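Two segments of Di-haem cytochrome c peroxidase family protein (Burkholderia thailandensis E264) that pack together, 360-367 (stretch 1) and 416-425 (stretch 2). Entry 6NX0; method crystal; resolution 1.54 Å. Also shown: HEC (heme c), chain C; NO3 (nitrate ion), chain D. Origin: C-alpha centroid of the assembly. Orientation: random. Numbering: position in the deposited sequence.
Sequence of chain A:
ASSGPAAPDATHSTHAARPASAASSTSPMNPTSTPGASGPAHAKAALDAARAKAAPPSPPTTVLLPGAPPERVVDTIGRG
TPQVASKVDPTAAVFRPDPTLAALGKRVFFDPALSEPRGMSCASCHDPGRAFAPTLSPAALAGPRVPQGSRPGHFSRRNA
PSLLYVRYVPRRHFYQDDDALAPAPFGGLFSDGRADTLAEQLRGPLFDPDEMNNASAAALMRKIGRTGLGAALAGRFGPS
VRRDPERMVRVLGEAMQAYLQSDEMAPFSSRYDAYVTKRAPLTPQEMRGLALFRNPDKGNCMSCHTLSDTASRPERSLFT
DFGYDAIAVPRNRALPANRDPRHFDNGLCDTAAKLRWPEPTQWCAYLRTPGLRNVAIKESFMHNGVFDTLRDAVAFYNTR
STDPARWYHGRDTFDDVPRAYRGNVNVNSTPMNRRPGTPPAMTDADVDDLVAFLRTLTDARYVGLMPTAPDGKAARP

Stretch 1, residues 360-367: PTQWCAYL
Stretch 2 416-425: DVPRAYRGNV

Neither stretch relies on extended pairing; both are compact, turn-rich segments of one chain. Residues 360-363 form a 3-10 segment, Trp363 N bonding to Pro360 O at 3.1 Å and Cys364 N to Thr361 O at 3.2 Å. A type II turn from Trp363 to Tyr366 follows, with Cys364 at phi/psi -64/137 and Ala365 at 83/-1, closed by Tyr366 N to Trp363 O at 3.1 Å. In stretch 2, extended Val417 (-127/129) and Pro418 (-56/151) lead into successive tight turns: Tyr421 N bonds to Pro418 O and Asn424 N to Tyr421 O, both at 2.9 Å. The register runs in reverse order, although the stretches cross rather than lie alongside each other: CA atoms of Gln362 and Asn424 are 6.7 Å apart, those of Cys364 and Tyr421 6.4 Å, and those of Ala365 and Val417 6.6 Å.

Asn424 is the polar hub. With chi1 -75° (m) and chi2 -2°, its ND2 donates to Thr361 O and Cys364 O, each at 3.0 Å, so one amide spans the junction between the 3-10 segment and the turn. Water 1 donates to Gln362 O at 2.9 Å and, weakly, to Asn424 OD1 at 3.0 Å. Two further waters link Asn424 O to Tyr366 OH, while Tyr366 CE1 lies 3.8 Å from Asn424 O; this tyrosine is m, chi2 67°.

Beside the hub, Tyr421 (m, chi2 -51°) offers a ring face to Cys364 (m). Cys364 CB lies 3.6 Å from the Tyr421 ring centroid and Cys364 SG 3.7 Å, combining CH-pi and sulfur-aromatic contact. Thr361 (p) adds its methyl, CG2 3.8 Å from Tyr421 OH. Farther along, Ala365 CB meets Val417 CG2 at 4.2 Å, Val417 being t.

The rule is a carboxamide that donates to one carbonyl of the 3-10 segment and one of the turn, beside an aromatic face that packs on a cysteine.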

# COMPACT_ATOMS: atom_id res chain seq x y z
N PRO A 360 -18.63 -11.85 -6.26
CA PRO A 360 -17.38 -11.10 -6.20
C PRO A 360 -17.46 -9.71 -6.81
O PRO A 360 -16.66 -8.85 -6.42
CB PRO A 360 -16.40 -12.00 -6.97
CG PRO A 360 -17.27 -12.94 -7.79
CD PRO A 360 -18.51 -13.13 -7.00
N THR A 361 -18.36 -9.45 -7.77
CA THR A 361 -18.38 -8.14 -8.41
C THR A 361 -18.94 -7.05 -7.50
O THR A 361 -18.84 -5.87 -7.86
CB THR A 361 -19.16 -8.18 -9.73
OG1 THR A 361 -20.53 -8.49 -9.47
CG2 THR A 361 -18.55 -9.24 -10.70
N GLN A 362 -19.48 -7.41 -6.33
CA GLN A 362 -19.87 -6.38 -5.38
C GLN A 362 -18.65 -5.61 -4.90
O GLN A 362 -18.80 -4.49 -4.40
CB GLN A 362 -20.59 -6.98 -4.17
CG GLN A 362 -19.68 -7.76 -3.25
CD GLN A 362 -20.43 -8.53 -2.17
OE1 GLN A 362 -20.42 -9.78 -2.15
NE2 GLN A 362 -21.05 -7.81 -1.26
N TRP A 363 -17.46 -6.18 -5.09
CA TRP A 363 -16.21 -5.59 -4.63
C TRP A 363 -15.45 -4.89 -5.74
O TRP A 363 -14.31 -4.46 -5.52
CB TRP A 363 -15.30 -6.66 -4.02
CG TRP A 363 -15.93 -7.43 -2.91
CD1 TRP A 363 -16.23 -8.77 -2.91
CD2 TRP A 363 -16.37 -6.92 -1.66
NE1 TRP A 363 -16.83 -9.12 -1.72
CE2 TRP A 363 -16.92 -8.00 -0.93
CE3 TRP A 363 -16.34 -5.65 -1.07
CZ2 TRP A 363 -17.44 -7.85 0.35
CZ3 TRP A 363 -16.86 -5.50 0.19
CH2 TRP A 363 -17.41 -6.58 0.89
N CYS A 364 -16.00 -4.78 -6.94
CA CYS A 364 -15.32 -4.02 -7.98
C CYS A 364 -15.25 -2.56 -7.56
O CYS A 364 -16.21 -2.01 -7.01
CB CYS A 364 -16.01 -4.19 -9.33
SG CYS A 364 -15.74 -5.83 -10.11
N ALA A 365 -14.09 -1.95 -7.78
CA ALA A 365 -13.70 -0.59 -7.42
C ALA A 365 -13.22 -0.50 -5.97
O ALA A 365 -12.77 0.59 -5.56
CB ALA A 365 -14.81 0.45 -7.66
N TYR A 366 -13.21 -1.58 -5.21
CA TYR A 366 -12.66 -1.55 -3.87
C TYR A 366 -11.15 -1.77 -3.91
O TYR A 366 -10.65 -2.61 -4.67
CB TYR A 366 -13.29 -2.62 -2.99
CG TYR A 366 -14.65 -2.28 -2.45
CD1 TYR A 366 -15.76 -2.15 -3.28
CD2 TYR A 366 -14.84 -2.10 -1.08
CE1 TYR A 366 -17.02 -1.82 -2.74
CE2 TYR A 366 -16.07 -1.81 -0.55
CZ TYR A 366 -17.15 -1.67 -1.38
OH TYR A 366 -18.39 -1.37 -0.81
N LEU A 367 -10.45 -1.04 -3.05
CA LEU A 367 -9.00 -1.10 -2.92
C LEU A 367 -8.65 -1.03 -1.44
O LEU A 367 -9.40 -0.46 -0.64
CB LEU A 367 -8.33 0.04 -3.69
CG LEU A 367 -8.52 -0.00 -5.20
CD1 LEU A 367 -8.16 1.36 -5.79
CD2 LEU A 367 -7.65 -1.11 -5.78
N ASP A 416 -13.13 6.39 -13.83
CA ASP A 416 -12.30 5.19 -13.79
C ASP A 416 -13.03 4.00 -13.19
O ASP A 416 -12.40 3.06 -12.68
CB ASP A 416 -11.01 5.45 -13.04
CG ASP A 416 -9.89 4.52 -13.47
OD1 ASP A 416 -9.90 4.01 -14.63
OD2 ASP A 416 -8.99 4.29 -12.63
N VAL A 417 -14.36 4.02 -13.24
CA VAL A 417 -15.20 2.90 -12.82
C VAL A 417 -16.15 2.58 -13.96
O VAL A 417 -16.81 3.48 -14.48
CB VAL A 417 -15.97 3.24 -11.53
CG1 VAL A 417 -16.84 2.08 -11.13
CG2 VAL A 417 -15.03 3.64 -10.38
N PRO A 418 -16.23 1.33 -14.39
CA PRO A 418 -17.20 0.98 -15.43
C PRO A 418 -18.61 1.38 -15.01
O PRO A 418 -18.94 1.36 -13.83
CB PRO A 418 -17.07 -0.55 -15.55
CG PRO A 418 -15.80 -0.91 -14.85
CD PRO A 418 -15.51 0.16 -13.87
N ARG A 419 -19.46 1.68 -15.99
CA ARG A 419 -20.86 1.98 -15.68
C ARG A 419 -21.48 0.89 -14.82
O ARG A 419 -22.28 1.18 -13.91
CB ARG A 419 -21.68 2.14 -16.96
CG ARG A 419 -21.59 3.52 -17.56
CD ARG A 419 -22.41 3.64 -18.84
NE ARG A 419 -21.73 3.02 -19.96
CZ ARG A 419 -22.13 1.91 -20.59
NH1 ARG A 419 -21.40 1.44 -21.59
NH2 ARG A 419 -23.25 1.29 -20.23
N ALA A 420 -21.08 -0.36 -15.05
CA ALA A 420 -21.64 -1.49 -14.33
C ALA A 420 -21.37 -1.45 -12.83
O ALA A 420 -22.10 -2.10 -12.08
CB ALA A 420 -21.09 -2.81 -14.87
N TYR A 421 -20.35 -0.73 -12.38
CA TYR A 421 -19.96 -0.75 -10.98
C TYR A 421 -20.01 0.62 -10.33
O TYR A 421 -19.55 0.76 -9.18
CB TYR A 421 -18.55 -1.35 -10.82
CG TYR A 421 -18.43 -2.71 -11.45
CD1 TYR A 421 -19.36 -3.72 -11.16
CD2 TYR A 421 -17.40 -3.00 -12.34
CE1 TYR A 421 -19.26 -4.97 -11.76
CE2 TYR A 421 -17.30 -4.24 -12.93
CZ TYR A 421 -18.23 -5.22 -12.63
OH TYR A 421 -18.13 -6.47 -13.21
N ARG A 422 -20.56 1.63 -11.00
CA ARG A 422 -20.62 2.95 -10.39
C ARG A 422 -21.39 2.96 -9.07
O ARG A 422 -21.05 3.72 -8.16
CB ARG A 422 -21.19 3.94 -11.39
CG ARG A 422 -20.22 4.04 -12.57
CD ARG A 422 -20.03 5.43 -13.11
NE ARG A 422 -19.34 5.42 -14.40
CZ ARG A 422 -19.86 5.87 -15.54
NH1 ARG A 422 -21.09 6.37 -15.58
NH2 ARG A 422 -19.14 5.83 -16.66
N GLY A 423 -22.40 2.10 -8.92
CA GLY A 423 -23.14 2.00 -7.66
C GLY A 423 -22.36 1.41 -6.51
O GLY A 423 -22.81 1.48 -5.36
N ASN A 424 -21.20 0.80 -6.78
CA ASN A 424 -20.37 0.26 -5.73
C ASN A 424 -19.61 1.36 -5.00
O ASN A 424 -19.10 1.12 -3.91
CB ASN A 424 -19.33 -0.71 -6.29
CG ASN A 424 -19.89 -2.08 -6.70
OD1 ASN A 424 -21.08 -2.38 -6.55
ND2 ASN A 424 -19.01 -2.91 -7.24
N VAL A 425 -19.47 2.52 -5.65
CA VAL A 425 -18.66 3.60 -5.10
C VAL A 425 -19.34 4.22 -3.90
O VAL A 425 -20.54 4.50 -3.90
CB VAL A 425 -18.38 4.65 -6.18
CG1 VAL A 425 -17.63 5.83 -5.56
CG2 VAL A 425 -17.59 4.03 -7.31
FE HEC C . -8.03 8.11 2.12
CHA HEC C . -5.90 6.82 -0.23
CHB HEC C . -5.89 10.75 2.63
CHC HEC C . -10.43 9.73 3.96
CHD HEC C . -10.02 5.34 1.95
NA HEC C . -6.22 8.64 1.39
C1A HEC C . -5.50 7.93 0.45
C2A HEC C . -4.33 8.71 0.13
C3A HEC C . -4.28 9.73 0.99
C4A HEC C . -5.47 9.72 1.80
CMA HEC C . -3.28 10.88 1.00
CAA HEC C . -3.21 8.27 -0.84
CBA HEC C . -2.15 7.46 -0.13
CGA HEC C . -1.07 6.88 -1.02
O1A HEC C . -0.28 6.06 -0.46
O2A HEC C . -1.15 6.97 -2.27
NB HEC C . -8.15 9.86 3.12
C1B HEC C . -7.11 10.79 3.25
C2B HEC C . -7.59 11.89 4.06
C3B HEC C . -8.87 11.67 4.38
C4B HEC C . -9.22 10.36 3.84
CMB HEC C . -6.71 13.09 4.50
CAB HEC C . -9.87 12.59 5.12
CBB HEC C . -10.04 13.92 4.35
NC HEC C . -9.83 7.61 2.89
C1C HEC C . -10.69 8.46 3.56
C2C HEC C . -11.90 7.73 3.83
C3C HEC C . -11.76 6.48 3.36
C4C HEC C . -10.47 6.39 2.72
CMC HEC C . -13.06 8.35 4.63
CAC HEC C . -12.67 5.27 3.63
CBC HEC C . -14.05 5.57 3.00
ND HEC C . -7.93 6.38 1.09
C1D HEC C . -8.90 5.37 1.17
C2D HEC C . -8.62 4.42 0.13
C3D HEC C . -7.43 4.90 -0.60
C4D HEC C . -7.02 6.10 0.08
CMD HEC C . -9.40 3.15 -0.20
CAD HEC C . -6.77 4.25 -1.82
CBD HEC C . -7.50 4.73 -3.06
CGD HEC C . -6.71 4.45 -4.31
O1D HEC C . -5.51 4.08 -4.19
O2D HEC C . -7.23 4.77 -5.42
N NO3 D . -23.83 -0.61 -10.26
O1 NO3 D . -24.79 -1.39 -10.55
O2 NO3 D . -23.62 0.42 -10.92
O3 NO3 D . -23.07 -0.91 -9.32
O HOH W 1 -21.29 -3.13 -3.69
O HOH W 2 -20.43 -0.82 -2.37
O HOH W 3 -18.64 1.67 -1.08